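PDB 2E8B: probable molybdenum cofactor guanylyltransferase from Aquifex aeolicus, which probably transfers the GMP moiety of GTP to Mo-molybdopterin, with magnesium as cofactor, to make the molybdopterin guanine dinucleotide form of the molybdenum cofactor. Local coordinates for residues F4-K8 against K51-K55; K148-R152 against L163-V167; L92-E98 against K143-I149. All blocks are in the same frame, centred on the assembly; numbering follows the deposited sequence.

Contact 1 of 3, residues F4-K8 against K51-K55; sequences FTWRK and KSVFK
Lys8 runs its side chain along the loop of residues 51-55 and delivers its ammonium group to main-chain oxygen. Its NZ gives a hydrogen bond to Lys51 O over 3.0 Å, meeting the carbonyl at a bent C=O...N angle of 132° and from outside the carbonyl plane. Ser52 O also lies near, 2.8 Å from Lys8 NZ. The Lys8 side chain is extended as far as CE and then bends at its last torsion (chi4 -53°), which swings NZ back toward this pair of oxygens. Its methylenes pass over the backbone, with Lys8 CD 3.5 Å from Phe54 C, while Lys8 CB lies close to Lys55 CG, their exact distance being doubtful. Thr5 meets Val53, its CB touching Val53 CG2 at 3.9 Å; the modelled 2.4 Å from Thr5 OG1 to Ser52 O is so short that its detail is doubtful.

In the second shell, Lys51 folds back over its own loop. Its NZ reaches Phe54 O at 2.7 Å, almost in line with the carbonyl (169°). Val53 CG1 sits over the centre of one face of the Phe54 ring, and Ser52 OG bonds to Thr49 O in helix 32-51. Leu116 of helix 112-120 packs on Phe4, Thr5 and Val53.

Two lysine ammonium groups thus bind main-chain carbonyls of the loop from helix 32-51 to strand 56-61, a helix-to-strand connection of the GT-A-like nucleotidyltransferase fold, away from the predicted GTP site.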
# COMPACT_ATOMS: atom_id res chain seq x y z
N PHE A 4 -13.98 -2.92 9.78
CA PHE A 4 -13.57 -2.08 10.95
C PHE A 4 -12.47 -2.83 11.66
O PHE A 4 -12.25 -4.02 11.37
CB PHE A 4 -14.77 -1.88 11.89
CG PHE A 4 -14.74 -0.59 12.66
CD1 PHE A 4 -14.36 0.60 12.05
CD2 PHE A 4 -15.20 -0.55 13.97
CE1 PHE A 4 -14.44 1.81 12.75
CE2 PHE A 4 -15.29 0.67 14.67
CZ PHE A 4 -14.91 1.84 14.05
N THR A 5 -11.76 -2.16 12.56
CA THR A 5 -10.68 -2.82 13.28
C THR A 5 -10.83 -3.69 14.50
O THR A 5 -10.25 -4.77 14.55
CB THR A 5 -9.74 -1.80 13.94
OG1 THR A 5 -8.82 -2.49 14.79
CG2 THR A 5 -10.54 -0.79 14.75
N TRP A 6 -11.59 -3.22 15.48
CA TRP A 6 -11.87 -3.95 16.71
C TRP A 6 -12.21 -5.44 16.69
O TRP A 6 -11.80 -6.19 17.57
CB TRP A 6 -13.24 -3.39 17.04
N ARG A 7 -12.97 -5.86 15.68
CA ARG A 7 -13.18 -7.28 15.42
C ARG A 7 -12.95 -7.48 13.93
O ARG A 7 -13.77 -7.10 13.09
CB ARG A 7 -14.57 -7.73 15.82
N LYS A 8 -11.81 -8.09 13.60
CA LYS A 8 -11.44 -8.35 12.22
C LYS A 8 -12.37 -9.36 11.58
O LYS A 8 -12.65 -10.42 12.14
CB LYS A 8 -9.99 -8.87 12.16
CG LYS A 8 -9.02 -8.10 13.04
CD LYS A 8 -7.63 -8.70 13.01
CE LYS A 8 -6.73 -7.99 14.00
NZ LYS A 8 -6.75 -6.52 13.81
N LYS A 51 -1.69 -4.43 11.12
CA LYS A 51 -2.03 -5.60 11.92
C LYS A 51 -3.14 -5.33 12.93
O LYS A 51 -3.82 -6.26 13.36
CB LYS A 51 -0.79 -6.12 12.66
CG LYS A 51 0.10 -7.02 11.81
CD LYS A 51 -0.27 -8.51 11.89
CE LYS A 51 -1.64 -8.85 11.30
NZ LYS A 51 -2.74 -8.80 12.30
N SER A 52 -3.34 -4.06 13.29
CA SER A 52 -4.39 -3.73 14.25
C SER A 52 -5.76 -3.74 13.58
O SER A 52 -6.79 -3.74 14.25
CB SER A 52 -4.14 -2.36 14.90
OG SER A 52 -4.38 -1.27 14.01
N VAL A 53 -5.75 -3.76 12.25
CA VAL A 53 -6.99 -3.76 11.47
C VAL A 53 -7.27 -5.06 10.70
O VAL A 53 -8.43 -5.47 10.58
CB VAL A 53 -6.99 -2.59 10.46
CG1 VAL A 53 -8.18 -2.71 9.52
CG2 VAL A 53 -7.02 -1.27 11.19
N PHE A 54 -6.22 -5.71 10.19
CA PHE A 54 -6.40 -6.92 9.39
C PHE A 54 -5.91 -8.23 10.01
O PHE A 54 -4.95 -8.25 10.77
CB PHE A 54 -5.71 -6.72 8.05
CG PHE A 54 -6.17 -5.49 7.31
CD1 PHE A 54 -7.38 -5.49 6.62
CD2 PHE A 54 -5.40 -4.33 7.32
CE1 PHE A 54 -7.82 -4.34 5.95
CE2 PHE A 54 -5.83 -3.18 6.66
CZ PHE A 54 -7.04 -3.19 5.97
N LYS A 55 -6.58 -9.32 9.65
CA LYS A 55 -6.24 -10.65 10.14
C LYS A 55 -4.87 -11.07 9.60
O LYS A 55 -4.09 -11.72 10.29
CB LYS A 55 -7.30 -11.66 9.70
CG LYS A 55 -8.72 -11.25 10.08
CD LYS A 55 -9.78 -12.21 9.55
CE LYS A 55 -9.70 -13.58 10.21
NZ LYS A 55 -10.86 -14.44 9.86

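Contact 2 of 3, residues K148-R152 against L163-V167; sequences KIEER and LLKDV
Charge pairing between Lys148, Arg152 and Asp166 makes up the polar half of this helix pair. Asp166 OD2 is gripped from two directions: Lys148 NZ reaches it at 3.0 Å on the syn side of the carboxylate, somewhat out of its plane, and Arg152 NH1 approaches at 2.9 Å. Both are salt bridges, but the hydrogen bond within the second is weak, because its N-H...O angle is only 128°. The guanidinium presents its edge to the oxygen, while its plane stands 78° from that of the carboxylate. Arg152 has a second acidic partner, Asp157, which forms a salt bridge with its NH2. Bends at chi2 and chi3 curl the Lys148 chain so that NZ also comes within 3.3 Å of Glu151 OE2, a weak link that extends the network along its own helix. A water completes the polar group, accepting from Lys148 NZ and donating to Asp166 OD1 at 2.8 Å.

The apolar contacts lie beside these charges. Both methyls of Leu163 press on Ile149 CG1 from one side, with CD2 3.6 Å from that atom, and Leu163 CD1 also meets the Arg152 methylene CD at 3.8 Å. Val167 CG1 rests on Lys148 CB at 3.9 Å, the two side chains sliding past each other in opposite directions.

The segment axes approach to 10.8 Å at 131° between chain directions, so the consecutive helices 146-154 and 160-167 pack at a wide, oblique angle. Leu88 of helix 84-94 packs on both Ile149 and Leu163; helix 160-167 is followed in the chain by strand 170-173.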
# COMPACT_ATOMS: atom_id res chain seq x y z
N LYS A 148 -5.76 -6.86 -16.21
CA LYS A 148 -5.52 -5.53 -16.78
C LYS A 148 -4.17 -4.95 -16.36
O LYS A 148 -3.47 -4.35 -17.17
CB LYS A 148 -6.63 -4.57 -16.35
CG LYS A 148 -7.96 -4.80 -17.08
CD LYS A 148 -8.15 -3.81 -18.23
CE LYS A 148 -7.04 -3.91 -19.26
NZ LYS A 148 -7.26 -2.95 -20.38
N ILE A 149 -3.81 -5.13 -15.09
CA ILE A 149 -2.54 -4.61 -14.60
C ILE A 149 -1.41 -5.32 -15.33
O ILE A 149 -0.45 -4.69 -15.78
CB ILE A 149 -2.39 -4.86 -13.08
CG1 ILE A 149 -3.46 -4.07 -12.32
CG2 ILE A 149 -1.00 -4.46 -12.62
CD1 ILE A 149 -3.40 -4.23 -10.82
N GLU A 150 -1.54 -6.63 -15.47
CA GLU A 150 -0.53 -7.42 -16.14
C GLU A 150 -0.39 -6.99 -17.60
O GLU A 150 0.71 -6.94 -18.15
CB GLU A 150 -0.91 -8.90 -16.07
CG GLU A 150 0.22 -9.82 -16.41
CD GLU A 150 -0.20 -11.27 -16.39
OE1 GLU A 150 -0.62 -11.76 -15.32
OE2 GLU A 150 -0.12 -11.91 -17.45
N GLU A 151 -1.53 -6.67 -18.22
CA GLU A 151 -1.55 -6.24 -19.61
C GLU A 151 -0.79 -4.93 -19.80
O GLU A 151 0.03 -4.81 -20.71
CB GLU A 151 -3.00 -6.06 -20.05
CG GLU A 151 -3.19 -5.64 -21.49
CD GLU A 151 -4.65 -5.54 -21.86
OE1 GLU A 151 -5.38 -6.53 -21.67
OE2 GLU A 151 -5.08 -4.47 -22.34
N ARG A 152 -1.06 -3.95 -18.95
CA ARG A 152 -0.40 -2.66 -19.06
C ARG A 152 1.10 -2.75 -18.75
O ARG A 152 1.91 -2.14 -19.44
CB ARG A 152 -1.07 -1.64 -18.12
CG ARG A 152 -2.54 -1.40 -18.43
CD ARG A 152 -3.06 -0.16 -17.70
NE ARG A 152 -2.55 1.07 -18.30
CZ ARG A 152 -3.06 1.64 -19.38
NH1 ARG A 152 -4.11 1.09 -20.00
NH2 ARG A 152 -2.53 2.75 -19.87
N LEU A 163 -3.48 3.26 -15.24
CA LEU A 163 -4.15 2.02 -14.89
C LEU A 163 -5.52 2.33 -14.29
O LEU A 163 -6.53 1.76 -14.71
CB LEU A 163 -3.33 1.23 -13.87
CG LEU A 163 -4.05 0.04 -13.21
CD1 LEU A 163 -4.26 -1.08 -14.24
CD2 LEU A 163 -3.22 -0.47 -12.04
N LEU A 164 -5.54 3.24 -13.33
CA LEU A 164 -6.78 3.61 -12.65
C LEU A 164 -7.80 4.26 -13.58
O LEU A 164 -9.00 4.02 -13.45
CB LEU A 164 -6.48 4.50 -11.45
CG LEU A 164 -5.77 3.79 -10.29
CD1 LEU A 164 -5.57 4.77 -9.15
CD2 LEU A 164 -6.58 2.59 -9.82
N LYS A 165 -7.34 5.08 -14.52
CA LYS A 165 -8.28 5.69 -15.47
C LYS A 165 -8.86 4.60 -16.36
O LYS A 165 -10.04 4.64 -16.73
CB LYS A 165 -7.56 6.73 -16.33
CG LYS A 165 -7.27 8.02 -15.59
CD LYS A 165 -6.79 9.10 -16.55
CE LYS A 165 -6.89 10.47 -15.91
NZ LYS A 165 -6.50 11.55 -16.86
N ASP A 166 -8.05 3.60 -16.67
CA ASP A 166 -8.47 2.50 -17.52
C ASP A 166 -9.55 1.65 -16.84
O ASP A 166 -10.65 1.49 -17.36
CB ASP A 166 -7.26 1.62 -17.87
CG ASP A 166 -7.58 0.55 -18.89
OD1 ASP A 166 -8.75 0.45 -19.32
OD2 ASP A 166 -6.65 -0.20 -19.27
N VAL A 167 -9.23 1.13 -15.66
CA VAL A 167 -10.15 0.27 -14.93
C VAL A 167 -11.25 0.98 -14.16
O VAL A 167 -12.28 0.38 -13.84
CB VAL A 167 -9.38 -0.64 -13.95
CG1 VAL A 167 -8.32 -1.43 -14.70
CG2 VAL A 167 -8.74 0.20 -12.85
O HOH W 1 -10.26 -1.78 -20.08

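Contact 3 of 3, residues L92-E98 against K143-I149; sequences LKHAKEE and KKLLEKI
Lys143 inserts its ammonium group into a cluster of carbonyl oxygens at the end of helix 84-94. NZ lies 2.6 Å from Leu92 O, in the carbonyl plane and not far from straight on (158°), and 3.1 Å from Ala95 O; a third, weak bond reaches Lys93 O at 3.2 Å. The Lys143 side chain is extended to CE and bends only at the final torsion (chi4 65°), placing NZ among all three acceptors.

The backbone is tied down next to it. Lys143 N donates to Glu98 O at 2.8 Å along an almost linear N-H...O path of 171°. One residue on, Lys144 N bonds to Glu98 OE2 over 3.2 Å, through the syn lone pair of that oxygen. Ser142 OG hydrogen-bonds both Glu98 OE2 and Lys144 N, so the carboxylate is held by a side chain as well as by an amide.

Apolar groups fill the other end. Leu92 CB touches Leu146 CD1 at 4.1 Å, and Leu92 CD1 meets Ile149 CD1, though the modelled 3.3 Å is too short to trust in detail.

Carbonyls at a helix end carry partial negative charge, and a single ammonium here bonds to Leu92 O and Ala95 O, and weakly to Lys93 O. The chemistry is that of a lysine ammonium gathered in by main-chain carbonyls where helix 84-94 ends, probably favouring its charged form.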
# COMPACT_ATOMS: atom_id res chain seq x y z
N LEU A 92 -1.59 -8.34 -5.72
CA LEU A 92 -2.80 -8.92 -6.27
C LEU A 92 -2.63 -10.36 -6.74
O LEU A 92 -3.57 -11.16 -6.69
CB LEU A 92 -3.34 -8.05 -7.40
CG LEU A 92 -3.80 -6.67 -6.90
CD1 LEU A 92 -4.25 -5.83 -8.07
CD2 LEU A 92 -4.93 -6.84 -5.89
N LYS A 93 -1.43 -10.69 -7.20
CA LYS A 93 -1.13 -12.05 -7.65
C LYS A 93 -1.21 -12.99 -6.45
O LYS A 93 -1.70 -14.12 -6.55
CB LYS A 93 0.27 -12.08 -8.27
CG LYS A 93 0.77 -13.43 -8.73
CD LYS A 93 2.18 -13.28 -9.28
CE LYS A 93 2.78 -14.61 -9.70
NZ LYS A 93 4.15 -14.41 -10.25
N HIS A 94 -0.74 -12.51 -5.30
CA HIS A 94 -0.72 -13.29 -4.07
C HIS A 94 -2.08 -13.32 -3.37
O HIS A 94 -2.40 -14.29 -2.69
CB HIS A 94 0.32 -12.70 -3.10
CG HIS A 94 0.41 -13.43 -1.80
ND1 HIS A 94 1.14 -14.59 -1.64
CD2 HIS A 94 -0.14 -13.17 -0.59
CE1 HIS A 94 1.05 -15.00 -0.39
NE2 HIS A 94 0.28 -14.16 0.27
N ALA A 95 -2.87 -12.27 -3.55
CA ALA A 95 -4.18 -12.15 -2.91
C ALA A 95 -4.98 -13.45 -2.84
O ALA A 95 -5.11 -14.16 -3.83
CB ALA A 95 -5.01 -11.09 -3.62
N LYS A 96 -5.51 -13.76 -1.66
CA LYS A 96 -6.30 -14.96 -1.44
C LYS A 96 -7.79 -14.62 -1.35
O LYS A 96 -8.63 -15.52 -1.30
CB LYS A 96 -5.86 -15.68 -0.16
CG LYS A 96 -4.36 -15.94 -0.07
CD LYS A 96 -3.82 -16.66 -1.30
CE LYS A 96 -2.32 -16.86 -1.20
NZ LYS A 96 -1.72 -17.30 -2.49
N GLU A 97 -8.10 -13.33 -1.32
CA GLU A 97 -9.48 -12.87 -1.26
C GLU A 97 -9.71 -11.94 -2.46
O GLU A 97 -8.75 -11.47 -3.07
CB GLU A 97 -9.75 -12.12 0.05
CG GLU A 97 -9.53 -12.95 1.31
CD GLU A 97 -10.09 -12.28 2.55
OE1 GLU A 97 -9.79 -11.09 2.78
OE2 GLU A 97 -10.83 -12.95 3.31
N GLU A 98 -10.97 -11.69 -2.79
CA GLU A 98 -11.31 -10.85 -3.93
C GLU A 98 -10.90 -9.38 -3.83
O GLU A 98 -10.58 -8.75 -4.83
CB GLU A 98 -12.82 -10.92 -4.21
CG GLU A 98 -13.28 -10.07 -5.38
CD GLU A 98 -12.54 -10.41 -6.66
OE1 GLU A 98 -12.62 -11.57 -7.10
OE2 GLU A 98 -11.89 -9.50 -7.23
N LYS A 143 -8.83 -8.14 -6.93
CA LYS A 143 -7.96 -9.10 -7.60
C LYS A 143 -8.35 -9.22 -9.08
O LYS A 143 -7.53 -9.60 -9.92
CB LYS A 143 -8.07 -10.47 -6.92
CG LYS A 143 -7.03 -11.47 -7.37
CD LYS A 143 -7.22 -12.81 -6.70
CE LYS A 143 -6.21 -13.83 -7.19
NZ LYS A 143 -4.82 -13.46 -6.82
N LYS A 144 -9.60 -8.88 -9.38
CA LYS A 144 -10.10 -8.95 -10.75
C LYS A 144 -9.36 -8.01 -11.69
O LYS A 144 -9.49 -8.10 -12.91
CB LYS A 144 -11.60 -8.64 -10.78
CG LYS A 144 -12.45 -9.70 -10.08
CD LYS A 144 -13.94 -9.38 -10.16
CE LYS A 144 -14.77 -10.46 -9.47
NZ LYS A 144 -16.23 -10.21 -9.56
N LEU A 145 -8.57 -7.11 -11.11
CA LEU A 145 -7.79 -6.16 -11.90
C LEU A 145 -6.47 -6.75 -12.38
O LEU A 145 -5.78 -6.16 -13.21
CB LEU A 145 -7.50 -4.92 -11.05
CG LEU A 145 -8.70 -4.17 -10.50
CD1 LEU A 145 -8.22 -3.17 -9.48
CD2 LEU A 145 -9.46 -3.50 -11.62
N LEU A 146 -6.12 -7.92 -11.85
CA LEU A 146 -4.86 -8.57 -12.21
C LEU A 146 -4.60 -8.66 -13.71
O LEU A 146 -3.51 -8.31 -14.17
CB LEU A 146 -4.80 -9.96 -11.58
CG LEU A 146 -3.43 -10.64 -11.60
CD1 LEU A 146 -2.37 -9.71 -11.01
CD2 LEU A 146 -3.51 -11.93 -10.80
N GLU A 147 -5.58 -9.12 -14.48
CA GLU A 147 -5.41 -9.24 -15.92
C GLU A 147 -5.05 -7.92 -16.59
O GLU A 147 -4.15 -7.86 -17.43
CB GLU A 147 -6.69 -9.79 -16.56
CG GLU A 147 -6.67 -9.79 -18.08
CD GLU A 147 -7.90 -10.42 -18.70
OE1 GLU A 147 -9.02 -9.93 -18.43
OE2 GLU A 147 -7.76 -11.40 -19.45
N LYS A 148 -5.76 -6.86 -16.21
CA LYS A 148 -5.52 -5.53 -16.78
C LYS A 148 -4.17 -4.95 -16.36
O LYS A 148 -3.47 -4.35 -17.17
CB LYS A 148 -6.63 -4.57 -16.35
CG LYS A 148 -7.96 -4.80 -17.08
CD LYS A 148 -8.15 -3.81 -18.23
CE LYS A 148 -7.04 -3.91 -19.26
NZ LYS A 148 -7.26 -2.95 -20.38
N ILE A 149 -3.81 -5.13 -15.09
CA ILE A 149 -2.54 -4.61 -14.60
C ILE A 149 -1.41 -5.32 -15.33
O ILE A 149 -0.45 -4.69 -15.78
CB ILE A 149 -2.39 -4.86 -13.08
CG1 ILE A 149 -3.46 -4.07 -12.32
CG2 ILE A 149 -1.00 -4.46 -12.62
CD1 ILE A 149 -3.40 -4.23 -10.82

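Overall arrangement
From the N terminus, contact 1 closes first: the loop 51-55 returns to residues 4-8 and encloses strand 16-22 and helix 32-51. Strands 56-61 and 74-76 follow, and contact 3 opens in the last turn of helix 84-94; its loop, holding strands 99-104 and 140-142 and helix 112-120, shuts when 143-149 returns to 92-98. Contact 2 begins on residues 148 and 149, where contact 3 ends, and closes a short loop to helix 160-167. The three follow in series, without nesting. Contacts 2 and 3 share helix 146-154 and touch through Val167 and Leu145, whereas contact 1 stands apart, its centre 22 Å from that of contact 3.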